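Local atomic coordinates of bacterial regulatory proteins, tetR family (Corynebacterium glutamicum, PDB entry 3AQT), a protein that probably binds DNA as a TetR-family transcriptional repressor and takes up the small phenolic ligand resorcinol in a pocket of its helical body. Residues B[60-65]-B[69-74]; B[96-101]-B[141-146]. All coordinates share one frame; numbering follows the deposited sequence.

Contact 1 of 2, residues B[60-65]-B[69-74]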
loop_
_atom_site.group_PDB
_atom_site.type_symbol
_atom_site.label_atom_id
_atom_site.label_comp_id
_atom_site.label_asym_id
_atom_site.label_seq_id
_atom_site.Cartn_x
_atom_site.Cartn_y
_atom_site.Cartn_z
ATOM N N ALA B 60 -1.142 7.449 -22.722
ATOM C CA ALA B 60 -2.372 6.695 -22.931
ATOM C C ALA B 60 -2.191 5.727 -24.092
ATOM O O ALA B 60 -2.731 4.623 -24.087
ATOM C CB ALA B 60 -3.520 7.640 -23.217
ATOM N N GLU B 61 -1.420 6.148 -25.086
ATOM C CA GLU B 61 -1.176 5.323 -26.256
ATOM C C GLU B 61 -0.083 4.278 -26.028
ATOM O O GLU B 61 -0.258 3.117 -26.375
ATOM C CB GLU B 61 -0.793 6.212 -27.446
ATOM C CG GLU B 61 -1.710 7.415 -27.626
ATOM C CD GLU B 61 -1.251 8.371 -28.726
ATOM O OE1 GLU B 61 -0.041 8.671 -28.784
ATOM O OE2 GLU B 61 -2.102 8.838 -29.520
ATOM N N ARG B 62 1.029 4.678 -25.420
ATOM C CA ARG B 62 2.138 3.753 -25.219
ATOM C C ARG B 62 2.496 3.273 -23.812
ATOM O O ARG B 62 3.353 2.407 -23.670
ATOM C CB ARG B 62 3.398 4.329 -25.866
ATOM C CG ARG B 62 3.347 4.394 -27.383
ATOM C CD ARG B 62 4.728 4.681 -27.937
ATOM N NE ARG B 62 5.223 5.965 -27.456
ATOM C CZ ARG B 62 4.848 7.137 -27.955
ATOM N NH1 ARG B 62 3.981 7.194 -28.958
ATOM N NH2 ARG B 62 5.319 8.253 -27.428
ATOM N N GLY B 63 1.862 3.812 -22.777
ATOM C CA GLY B 63 2.190 3.385 -21.425
ATOM C C GLY B 63 3.026 4.441 -20.728
ATOM O O GLY B 63 3.933 5.001 -21.330
ATOM N N VAL B 64 2.728 4.718 -19.464
ATOM C CA VAL B 64 3.453 5.745 -18.720
ATOM C C VAL B 64 4.959 5.509 -18.703
ATOM O O VAL B 64 5.753 6.452 -18.611
ATOM C CB VAL B 64 2.965 5.832 -17.247
ATOM C CG1 VAL B 64 1.453 5.981 -17.199
ATOM C CG2 VAL B 64 3.392 4.602 -16.488
ATOM N N ASP B 65 5.345 4.244 -18.809
ATOM C CA ASP B 65 6.747 3.863 -18.763
ATOM C C ASP B 65 7.496 3.963 -20.092
ATOM O O ASP B 65 8.727 3.984 -20.113
ATOM C CB ASP B 65 6.852 2.438 -18.211
ATOM C CG ASP B 65 8.278 2.044 -17.882
ATOM O OD1 ASP B 65 8.938 2.788 -17.117
ATOM O OD2 ASP B 65 8.733 0.990 -18.391
ATOM N N ILE B 69 10.639 12.457 -21.670
ATOM C CA ILE B 69 10.284 13.863 -21.657
ATOM C C ILE B 69 10.602 14.581 -22.965
ATOM O O ILE B 69 10.064 15.654 -23.235
ATOM C CB ILE B 69 10.945 14.604 -20.454
ATOM C CG1 ILE B 69 12.265 15.219 -20.871
ATOM C CG2 ILE B 69 11.132 13.649 -19.281
ATOM C CD1 ILE B 69 12.166 16.661 -21.342
ATOM N N ALA B 70 11.470 14.004 -23.782
ATOM C CA ALA B 70 11.791 14.640 -25.053
ATOM C C ALA B 70 10.544 14.611 -25.925
ATOM O O ALA B 70 10.167 15.609 -26.534
ATOM C CB ALA B 70 12.932 13.906 -25.746
ATOM N N GLU B 71 9.896 13.458 -25.975
ATOM C CA GLU B 71 8.696 13.330 -26.779
ATOM C C GLU B 71 7.545 14.172 -26.205
ATOM O O GLU B 71 6.724 14.714 -26.941
ATOM C CB GLU B 71 8.294 11.861 -26.870
ATOM C CG GLU B 71 7.196 11.616 -27.872
ATOM C CD GLU B 71 6.996 10.151 -28.175
ATOM O OE1 GLU B 71 6.189 9.853 -29.087
ATOM O OE2 GLU B 71 7.640 9.307 -27.503
ATOM N N ILE B 72 7.500 14.288 -24.886
ATOM C CA ILE B 72 6.469 15.060 -24.214
ATOM C C ILE B 72 6.642 16.549 -24.488
ATOM O O ILE B 72 5.663 17.272 -24.674
ATOM C CB ILE B 72 6.519 14.799 -22.691
ATOM C CG1 ILE B 72 6.023 13.381 -22.410
ATOM C CG2 ILE B 72 5.698 15.833 -21.940
ATOM C CD1 ILE B 72 6.338 12.854 -21.011
ATOM N N THR B 73 7.887 17.010 -24.505
ATOM C CA THR B 73 8.151 18.417 -24.759
ATOM C C THR B 73 7.850 18.742 -26.215
ATOM O O THR B 73 7.465 19.859 -26.544
ATOM C CB THR B 73 9.614 18.788 -24.436
ATOM O OG1 THR B 73 10.492 17.848 -25.057
ATOM C CG2 THR B 73 9.850 18.772 -22.938
ATOM N N GLU B 74 8.024 17.760 -27.089
ATOM C CA GLU B 74 7.736 17.968 -28.496
ATOM C C GLU B 74 6.224 18.138 -28.631
ATOM O O GLU B 74 5.751 19.075 -29.267
ATOM C CB GLU B 74 8.209 16.770 -29.327
ATOM C CG GLU B 74 8.012 16.943 -30.831
ATOM C CD GLU B 74 8.530 15.757 -31.648
ATOM O OE1 GLU B 74 7.979 14.639 -31.509
ATOM O OE2 GLU B 74 9.491 15.948 -32.434
#

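Contact 2 of 2, residues B[96-101]-B[141-146]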
loop_
_atom_site.group_PDB
_atom_site.type_symbol
_atom_site.label_atom_id
_atom_site.label_comp_id
_atom_site.label_asym_id
_atom_site.label_seq_id
_atom_site.Cartn_x
_atom_site.Cartn_y
_atom_site.Cartn_z
ATOM N N ALA B 96 0.899 14.746 -11.745
ATOM C CA ALA B 96 -0.121 15.635 -12.287
ATOM C C ALA B 96 -1.018 14.860 -13.239
ATOM O O ALA B 96 -2.230 15.049 -13.244
ATOM C CB ALA B 96 0.521 16.804 -13.009
ATOM N N VAL B 97 -0.422 13.979 -14.037
ATOM C CA VAL B 97 -1.186 13.168 -14.976
ATOM C C VAL B 97 -2.103 12.210 -14.210
ATOM O O VAL B 97 -3.254 11.999 -14.596
ATOM C CB VAL B 97 -0.233 12.371 -15.916
ATOM C CG1 VAL B 97 -1.004 11.339 -16.727
ATOM C CG2 VAL B 97 0.470 13.336 -16.856
ATOM N N ALA B 98 -1.590 11.629 -13.126
ATOM C CA ALA B 98 -2.382 10.712 -12.306
ATOM C C ALA B 98 -3.523 11.475 -11.621
ATOM O O ALA B 98 -4.641 10.974 -11.530
ATOM C CB ALA B 98 -1.498 10.035 -11.256
ATOM N N GLU B 99 -3.241 12.685 -11.142
ATOM C CA GLU B 99 -4.282 13.482 -10.497
ATOM C C GLU B 99 -5.410 13.718 -11.491
ATOM O O GLU B 99 -6.592 13.600 -11.154
ATOM C CB GLU B 99 -3.742 14.835 -10.017
ATOM C CG GLU B 99 -3.034 14.790 -8.669
ATOM C CD GLU B 99 -2.869 16.172 -8.039
ATOM O OE1 GLU B 99 -3.387 17.166 -8.596
ATOM O OE2 GLU B 99 -2.225 16.268 -6.972
ATOM N N ASP B 100 -5.036 14.049 -12.722
ATOM C CA ASP B 100 -6.006 14.304 -13.764
ATOM C C ASP B 100 -6.873 13.065 -13.983
ATOM O O ASP B 100 -8.091 13.163 -14.094
ATOM C CB ASP B 100 -5.282 14.695 -15.058
ATOM C CG ASP B 100 -6.239 14.960 -16.207
ATOM O OD1 ASP B 100 -6.940 15.997 -16.177
ATOM O OD2 ASP B 100 -6.291 14.128 -17.139
ATOM N N ALA B 101 -6.248 11.895 -14.031
ATOM C CA ALA B 101 -6.998 10.658 -14.236
ATOM C C ALA B 101 -7.929 10.315 -13.063
ATOM O O ALA B 101 -9.100 9.988 -13.263
ATOM C CB ALA B 101 -6.037 9.498 -14.490
ATOM N N GLY B 141 -3.226 1.234 -15.188
ATOM C CA GLY B 141 -2.416 0.120 -14.746
ATOM C C GLY B 141 -0.999 0.590 -14.509
ATOM O O GLY B 141 -0.320 0.126 -13.598
ATOM N N GLY B 142 -0.551 1.526 -15.336
ATOM C CA GLY B 142 0.789 2.052 -15.193
ATOM C C GLY B 142 0.953 2.846 -13.913
ATOM O O GLY B 142 2.026 2.841 -13.317
ATOM N N PHE B 143 -0.102 3.532 -13.485
ATOM C CA PHE B 143 -0.034 4.322 -12.260
ATOM C C PHE B 143 0.174 3.426 -11.039
ATOM O O PHE B 143 1.044 3.680 -10.206
ATOM C CB PHE B 143 -1.325 5.132 -12.051
ATOM C CG PHE B 143 -1.614 6.133 -13.142
ATOM C CD1 PHE B 143 -0.634 7.027 -13.566
ATOM C CD2 PHE B 143 -2.875 6.192 -13.733
ATOM C CE1 PHE B 143 -0.905 7.964 -14.563
ATOM C CE2 PHE B 143 -3.160 7.128 -14.736
ATOM C CZ PHE B 143 -2.169 8.015 -15.150
ATOM N N PHE B 144 -0.629 2.374 -10.942
ATOM C CA PHE B 144 -0.559 1.460 -9.809
ATOM C C PHE B 144 0.684 0.591 -9.701
ATOM O O PHE B 144 0.953 0.035 -8.640
ATOM C CB PHE B 144 -1.810 0.584 -9.783
ATOM C CG PHE B 144 -3.046 1.324 -9.373
ATOM C CD1 PHE B 144 -3.333 1.531 -8.033
ATOM C CD2 PHE B 144 -3.894 1.863 -10.325
ATOM C CE1 PHE B 144 -4.446 2.262 -7.645
ATOM C CE2 PHE B 144 -5.010 2.598 -9.947
ATOM C CZ PHE B 144 -5.283 2.797 -8.603
ATOM N N ILE B 145 1.448 0.475 -10.782
ATOM C CA ILE B 145 2.656 -0.343 -10.753
ATOM C C ILE B 145 3.930 0.496 -10.708
ATOM O O ILE B 145 4.647 0.473 -9.710
ATOM C CB ILE B 145 2.712 -1.307 -11.967
ATOM C CG1 ILE B 145 2.593 -0.519 -13.275
ATOM C CG2 ILE B 145 1.594 -2.340 -11.860
ATOM C CD1 ILE B 145 2.616 -1.349 -14.570
ATOM N N GLN B 146 4.202 1.241 -11.780
ATOM C CA GLN B 146 5.400 2.079 -11.865
ATOM C C GLN B 146 5.372 3.381 -11.060
ATOM O O GLN B 146 6.194 4.268 -11.298
ATOM C CB GLN B 146 5.703 2.441 -13.325
ATOM C CG GLN B 146 6.348 1.348 -14.153
ATOM C CD GLN B 146 5.364 0.663 -15.071
ATOM O OE1 GLN B 146 4.618 1.318 -15.798
ATOM N NE2 GLN B 146 5.361 -0.665 -15.052
#

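Contact 1 of 2, residues B[60-65]-B[69-74]
In the TetR-family N-terminal domain, the end of helix 41-62 is tied to helix 69-75, which lies in the predicted helix-turn-helix, by a salt bridge between R62 and E71. It is a small surface contact: only 83 Å² is buried, and the nearest CA atoms, those of R62 and E71, stay 11.7 Å apart, so two long side chains must span the gap. They meet from opposite directions. E71 reaches out as an extended chain, its CG anti to the backbone N (chi1 -170°), whereas the R62 chain bends at chi3 and presents NH2. Just beyond R62, G63 leaves the helix with positive phi, and the R62 carbonyl is taken up by N66 ND2. Next to E71 in sequence, I72 is buried against L51 and A55 of helix 41-62, and E71 itself also touches L58. In the salt bridge the guanidinium and carboxylate planes are only 4° apart, yet OE1 of E71 lies obliquely to the guanidinium; NH2 of R62, which pairs with this oxygen, is modelled too close to the carboxylate carbon CD of E71, so its exact position is doubtful.

Contact 2 of 2, residues B[96-101]-B[141-146]
F143 projects from helix 138-146 against helix 90-111, and its ring meets V97, A98 and A101 in three different ways. This is helix-helix packing inside an all-helical TetR-family regulator, joining the helix that follows the predicted helix-turn-helix to a helix of the C-terminal ligand-binding part. The segment axes approach to 11.0 Å at a crossing angle of -131°. The wide spacing fits a contact in which one large ring fills the gap to small residues: F143 contributes 82 of the 151 Å² buried.

A98 sits over one face of the ring. Its CA stands 4.1 Å from the ring centroid and 22° off the normal, a CH-pi contact displaced toward the rim, where CE1 and CZ are the nearest ring atoms. The methyl of A98 continues this contact, with CB 3.9 Å from CD1 of F143. V97 comes instead to the edge, near the ring plane; its side chain crosses that of F143 at about a right angle, and CG1 touches CZ at 3.9 Å. Placing CG1 there is a first torsion that sets it anti to the backbone N (chi1 170°). The A101 methyl approaches CE2 obliquely.

The ring thus has A98 over one face, V97 CG1 at the edge and A101 at a slant, with A101 one turn on from V97 along helix 90-111. Further packing comes from V153 and M147 on A98, and from A55 on V97. The side chain of A101 is about 13 Å from the bound resorcinol. The shortest apolar approach of the interface is A101 CB to F143 CE2, 3.7 Å.

From the N terminus, helix 41-62 ends in segment 60-65, and contact 1 closes the short loop to helix 69-75, with three residues between its segments. Only then does contact 2 open: helix 90-111 starts it, and 39 residues, mostly helical, pass before segment 141-146 completes it. The two contacts are therefore in series, neither nested nor crossing. Contact 1 stays within the N-terminal domain, whereas contact 2 reaches into the C-terminal part, so segments 60-65 and 96-101 both meet helix 138-146. Their centres are 13 Å apart. V64, in segment 60-65 but not part of the salt bridge, packs on segment 141-146: its CG2 is 3.9 Å from G142 CA, and its CG1 lies 4.1 Å from F143 CE1.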